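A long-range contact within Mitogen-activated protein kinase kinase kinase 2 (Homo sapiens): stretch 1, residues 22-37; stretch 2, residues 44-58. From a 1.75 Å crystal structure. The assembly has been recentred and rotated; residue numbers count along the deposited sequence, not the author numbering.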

# COMPACT_ATOMS: atom_id res chain seq x y z
N ARG D 22 3.24 1.27 8.18
CA ARG D 22 2.87 1.54 6.81
C ARG D 22 3.63 2.77 6.31
O ARG D 22 3.45 3.88 6.85
CB ARG D 22 1.39 1.82 6.79
CG ARG D 22 0.75 1.78 5.51
CD ARG D 22 -0.79 1.43 5.76
NE ARG D 22 -1.50 1.70 4.53
CZ ARG D 22 -2.13 2.82 4.26
NH1 ARG D 22 -2.19 3.81 5.16
NH2 ARG D 22 -2.71 2.98 3.09
N VAL D 23 4.44 2.60 5.28
CA VAL D 23 5.19 3.71 4.75
C VAL D 23 4.75 4.11 3.32
O VAL D 23 4.62 3.26 2.46
CB VAL D 23 6.72 3.41 4.79
CG1 VAL D 23 7.53 4.53 4.05
CG2 VAL D 23 7.24 3.24 6.24
N LYS D 24 4.57 5.42 3.08
CA LYS D 24 4.24 5.95 1.77
C LYS D 24 5.41 6.77 1.24
O LYS D 24 5.71 7.91 1.70
CB LYS D 24 2.95 6.78 1.81
CG LYS D 24 2.65 7.46 0.49
CD LYS D 24 1.15 7.79 0.26
CE LYS D 24 0.65 8.90 1.20
NZ LYS D 24 -0.81 9.34 1.01
N PHE D 25 6.11 6.18 0.29
CA PHE D 25 7.28 6.80 -0.35
C PHE D 25 6.81 7.63 -1.52
O PHE D 25 5.85 7.27 -2.23
CB PHE D 25 8.24 5.75 -0.95
CG PHE D 25 9.02 4.95 0.05
CD1 PHE D 25 9.99 5.53 0.83
CD2 PHE D 25 8.85 3.58 0.09
CE1 PHE D 25 10.77 4.79 1.69
CE2 PHE D 25 9.62 2.81 0.99
CZ PHE D 25 10.58 3.44 1.79
N GLU D 26 7.52 8.71 -1.77
CA GLU D 26 7.29 9.51 -2.95
C GLU D 26 8.60 9.84 -3.63
O GLU D 26 9.56 10.24 -2.98
CB GLU D 26 6.55 10.78 -2.55
CG GLU D 26 6.37 11.76 -3.69
CD GLU D 26 5.68 13.08 -3.27
OE1 GLU D 26 5.36 13.28 -2.07
OE2 GLU D 26 5.53 13.95 -4.17
N HIS D 27 8.63 9.65 -4.95
CA HIS D 27 9.77 10.04 -5.77
C HIS D 27 9.31 10.45 -7.15
O HIS D 27 8.66 9.70 -7.85
CB HIS D 27 10.75 8.92 -5.90
CG HIS D 27 11.96 9.30 -6.68
ND1 HIS D 27 12.85 10.24 -6.22
CD2 HIS D 27 12.42 8.90 -7.89
CE1 HIS D 27 13.80 10.42 -7.11
NE2 HIS D 27 13.57 9.61 -8.13
N ARG D 28 9.66 11.69 -7.51
CA ARG D 28 9.31 12.27 -8.80
C ARG D 28 7.85 12.04 -9.23
O ARG D 28 7.56 11.62 -10.34
CB ARG D 28 10.32 11.81 -9.87
CG ARG D 28 11.70 12.42 -9.70
CD ARG D 28 12.71 11.70 -10.58
NE ARG D 28 12.53 12.00 -12.00
CZ ARG D 28 13.09 11.30 -12.99
N GLY D 29 6.94 12.33 -8.31
CA GLY D 29 5.52 12.24 -8.58
C GLY D 29 4.90 10.85 -8.45
O GLY D 29 3.68 10.72 -8.58
N GLU D 30 5.72 9.82 -8.22
CA GLU D 30 5.24 8.46 -7.99
C GLU D 30 5.23 8.09 -6.50
O GLU D 30 6.20 8.34 -5.78
CB GLU D 30 6.08 7.43 -8.76
CG GLU D 30 5.59 6.01 -8.60
CD GLU D 30 6.13 5.05 -9.64
OE1 GLU D 30 6.17 5.43 -10.84
OE2 GLU D 30 6.49 3.91 -9.27
N LYS D 31 4.10 7.57 -6.04
CA LYS D 31 3.95 7.12 -4.66
C LYS D 31 3.78 5.61 -4.62
O LYS D 31 3.21 4.98 -5.57
CB LYS D 31 2.79 7.85 -3.95
CG LYS D 31 2.97 9.37 -3.94
CD LYS D 31 2.02 10.06 -2.98
CE LYS D 31 2.38 11.55 -2.84
NZ LYS D 31 1.95 12.23 -4.07
N ARG D 32 4.34 5.03 -3.54
CA ARG D 32 4.38 3.60 -3.31
C ARG D 32 4.10 3.38 -1.83
O ARG D 32 4.61 4.17 -1.01
CB ARG D 32 5.80 3.09 -3.60
CG ARG D 32 6.24 3.31 -5.05
CD ARG D 32 5.82 2.10 -5.95
NE ARG D 32 6.84 2.10 -6.93
CZ ARG D 32 7.81 1.25 -7.12
NH1 ARG D 32 7.90 0.03 -6.57
NH2 ARG D 32 8.65 1.64 -8.05
N ILE D 33 3.28 2.38 -1.48
CA ILE D 33 3.09 1.99 -0.07
C ILE D 33 3.62 0.58 0.22
O ILE D 33 3.26 -0.40 -0.47
CB ILE D 33 1.63 2.16 0.38
CG1 ILE D 33 1.16 3.62 0.14
CG2 ILE D 33 1.48 1.65 1.87
CD1 ILE D 33 -0.30 3.89 0.48
N LEU D 34 4.44 0.49 1.26
CA LEU D 34 5.01 -0.74 1.74
C LEU D 34 4.85 -0.83 3.26
O LEU D 34 4.85 0.17 3.95
CB LEU D 34 6.48 -0.79 1.38
CG LEU D 34 6.86 -0.96 -0.10
CD1 LEU D 34 8.37 -0.74 -0.21
CD2 LEU D 34 6.53 -2.41 -0.55
N GLN D 35 4.69 -2.05 3.75
CA GLN D 35 4.61 -2.28 5.19
C GLN D 35 5.96 -2.76 5.67
O GLN D 35 6.62 -3.66 5.04
CB GLN D 35 3.52 -3.29 5.52
CG GLN D 35 2.21 -2.96 4.87
CD GLN D 35 1.33 -4.17 4.72
OE1 GLN D 35 0.29 -4.24 5.36
NE2 GLN D 35 1.72 -5.13 3.86
N PHE D 36 6.40 -2.16 6.77
CA PHE D 36 7.66 -2.49 7.38
C PHE D 36 7.47 -3.11 8.74
O PHE D 36 6.79 -2.55 9.60
CB PHE D 36 8.53 -1.25 7.52
CG PHE D 36 9.10 -0.79 6.22
CD1 PHE D 36 10.40 -1.15 5.85
CD2 PHE D 36 8.35 0.01 5.38
CE1 PHE D 36 10.91 -0.76 4.63
CE2 PHE D 36 8.85 0.40 4.15
CZ PHE D 36 10.15 0.03 3.77
N PRO D 37 8.12 -4.26 8.95
CA PRO D 37 8.05 -4.90 10.24
C PRO D 37 8.85 -4.12 11.30
O PRO D 37 9.90 -3.59 10.99
CB PRO D 37 8.68 -6.27 9.98
CG PRO D 37 9.61 -6.05 8.88
CD PRO D 37 8.97 -5.00 8.01
N ASP D 44 16.70 -0.20 6.29
CA ASP D 44 15.55 -0.94 5.70
C ASP D 44 14.78 -0.07 4.74
O ASP D 44 14.45 -0.49 3.62
CB ASP D 44 14.52 -1.37 6.76
CG ASP D 44 15.12 -2.18 7.83
OD1 ASP D 44 16.07 -2.96 7.54
OD2 ASP D 44 14.63 -2.04 8.98
N LEU D 45 14.44 1.14 5.20
CA LEU D 45 13.76 2.10 4.33
C LEU D 45 14.62 2.41 3.12
O LEU D 45 14.12 2.45 2.01
CB LEU D 45 13.44 3.42 5.09
CG LEU D 45 12.42 3.35 6.21
CD1 LEU D 45 12.27 4.73 6.90
CD2 LEU D 45 11.04 2.88 5.72
N ARG D 46 15.94 2.64 3.32
CA ARG D 46 16.81 2.99 2.17
C ARG D 46 16.88 1.89 1.13
O ARG D 46 16.73 2.13 -0.07
CB ARG D 46 18.22 3.32 2.66
CG ARG D 46 18.28 4.38 3.74
N SER D 47 17.08 0.66 1.60
CA SER D 47 17.20 -0.50 0.74
C SER D 47 15.90 -0.82 0.01
O SER D 47 15.97 -1.18 -1.16
CB SER D 47 17.74 -1.71 1.48
OG SER D 47 16.86 -2.17 2.47
N LYS D 48 14.73 -0.69 0.67
CA LYS D 48 13.45 -0.90 -0.03
C LYS D 48 13.20 0.24 -1.04
O LYS D 48 12.66 0.01 -2.11
CB LYS D 48 12.31 -1.04 0.97
CG LYS D 48 12.39 -2.26 1.88
CD LYS D 48 12.77 -3.54 1.18
N ALA D 49 13.61 1.45 -0.71
CA ALA D 49 13.50 2.58 -1.65
C ALA D 49 14.37 2.38 -2.87
O ALA D 49 13.99 2.76 -3.99
CB ALA D 49 13.79 3.92 -0.95
N LYS D 50 15.52 1.71 -2.68
CA LYS D 50 16.39 1.36 -3.81
C LYS D 50 15.78 0.32 -4.73
O LYS D 50 15.81 0.46 -5.95
CB LYS D 50 17.77 0.92 -3.31
CG LYS D 50 18.77 0.69 -4.45
CD LYS D 50 20.19 0.64 -3.89
CE LYS D 50 21.22 0.42 -5.01
NZ LYS D 50 22.62 0.71 -4.53
N ILE D 51 15.17 -0.70 -4.14
CA ILE D 51 14.44 -1.69 -4.89
C ILE D 51 13.30 -1.06 -5.68
O ILE D 51 13.05 -1.43 -6.83
CB ILE D 51 13.94 -2.85 -3.98
CG1 ILE D 51 15.14 -3.64 -3.45
CG2 ILE D 51 12.99 -3.74 -4.78
CD1 ILE D 51 14.93 -4.32 -2.10
N ALA D 52 12.62 -0.11 -5.04
CA ALA D 52 11.43 0.51 -5.59
C ALA D 52 11.72 1.51 -6.72
O ALA D 52 10.91 1.66 -7.63
CB ALA D 52 10.61 1.19 -4.45
N PHE D 53 12.84 2.25 -6.65
CA PHE D 53 13.10 3.33 -7.61
C PHE D 53 14.45 3.22 -8.34
O PHE D 53 14.76 4.05 -9.22
CB PHE D 53 12.97 4.70 -6.93
CG PHE D 53 11.54 5.08 -6.59
CD1 PHE D 53 10.67 5.50 -7.59
CD2 PHE D 53 11.07 5.00 -5.29
CE1 PHE D 53 9.38 5.85 -7.30
CE2 PHE D 53 9.74 5.35 -4.99
CZ PHE D 53 8.92 5.78 -5.99
N GLY D 54 15.23 2.20 -7.99
CA GLY D 54 16.46 1.88 -8.73
C GLY D 54 17.71 2.62 -8.33
O GLY D 54 18.79 2.38 -8.89
N GLN D 55 17.61 3.51 -7.34
CA GLN D 55 18.76 4.30 -6.90
C GLN D 55 18.84 4.45 -5.39
O GLN D 55 17.82 4.38 -4.71
CB GLN D 55 18.73 5.68 -7.55
CG GLN D 55 19.63 5.73 -8.77
CD GLN D 55 19.22 6.77 -9.76
OE1 GLN D 55 19.00 7.92 -9.40
NE2 GLN D 55 19.13 6.37 -11.04
N SER D 56 20.04 4.71 -4.89
CA SER D 56 20.20 5.03 -3.47
C SER D 56 19.60 6.44 -3.22
O SER D 56 19.96 7.41 -3.91
CB SER D 56 21.67 4.95 -3.06
OG SER D 56 21.84 5.39 -1.75
N MET D 57 18.71 6.55 -2.23
CA MET D 57 17.99 7.80 -1.95
C MET D 57 18.36 8.45 -0.59
O MET D 57 18.69 7.76 0.39
CB MET D 57 16.47 7.50 -1.92
CG MET D 57 15.91 6.94 -3.25
SD MET D 57 15.84 8.19 -4.57
CE MET D 57 15.07 7.29 -5.85
N ASP D 58 18.30 9.77 -0.56
CA ASP D 58 18.19 10.54 0.68
C ASP D 58 16.74 10.49 1.15
O ASP D 58 15.82 10.53 0.34
CB ASP D 58 18.61 11.98 0.46
CG ASP D 58 20.12 12.13 0.39
OD1 ASP D 58 20.84 11.18 0.77
OD2 ASP D 58 20.57 13.20 -0.01
O HOH W 1 11.66 -2.82 8.76

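How do the two backbones lie against each other? Strands 22-27 and 30-36 form a hairpin, joined by a type I' turn from His27 to Glu30, and helix 44-53 crosses one side of it. The helix axis makes 52° with the first strand and 131° with the second, approaching them to 10.4 and 10.7 Å, a spacing that leaves room for a layer of side chains. Alternation along the strands sends Val23, Phe25, His27, Glu30, Arg32, Leu34 and Phe36 toward the helix side.

What fills the layer around Leu45? Leu45 does much of it: its CD2 lies over the Phe36 ring, 3.6 Å from Phe36 CZ, and also meets Val23 CG2 at 3.9 Å. Further along, Ala49 CB covers a face of Phe25, 4.1 Å from Phe25 CE1.

Why does Phe53 bury so much surface? Its ring is sandwiched. His27 CB sits over one face, 3.6 Å from Phe53 CZ, while the Arg32 guanidinium covers the opposite face in a cation-pi contact. Arg32 NE also forms a salt bridge to Glu30 OE2 at 3.0 Å, which ties the cation to its own strand.

What lies beyond the helix? Met57 CE packs over the His27 ring, 3.6 Å from His27 NE2.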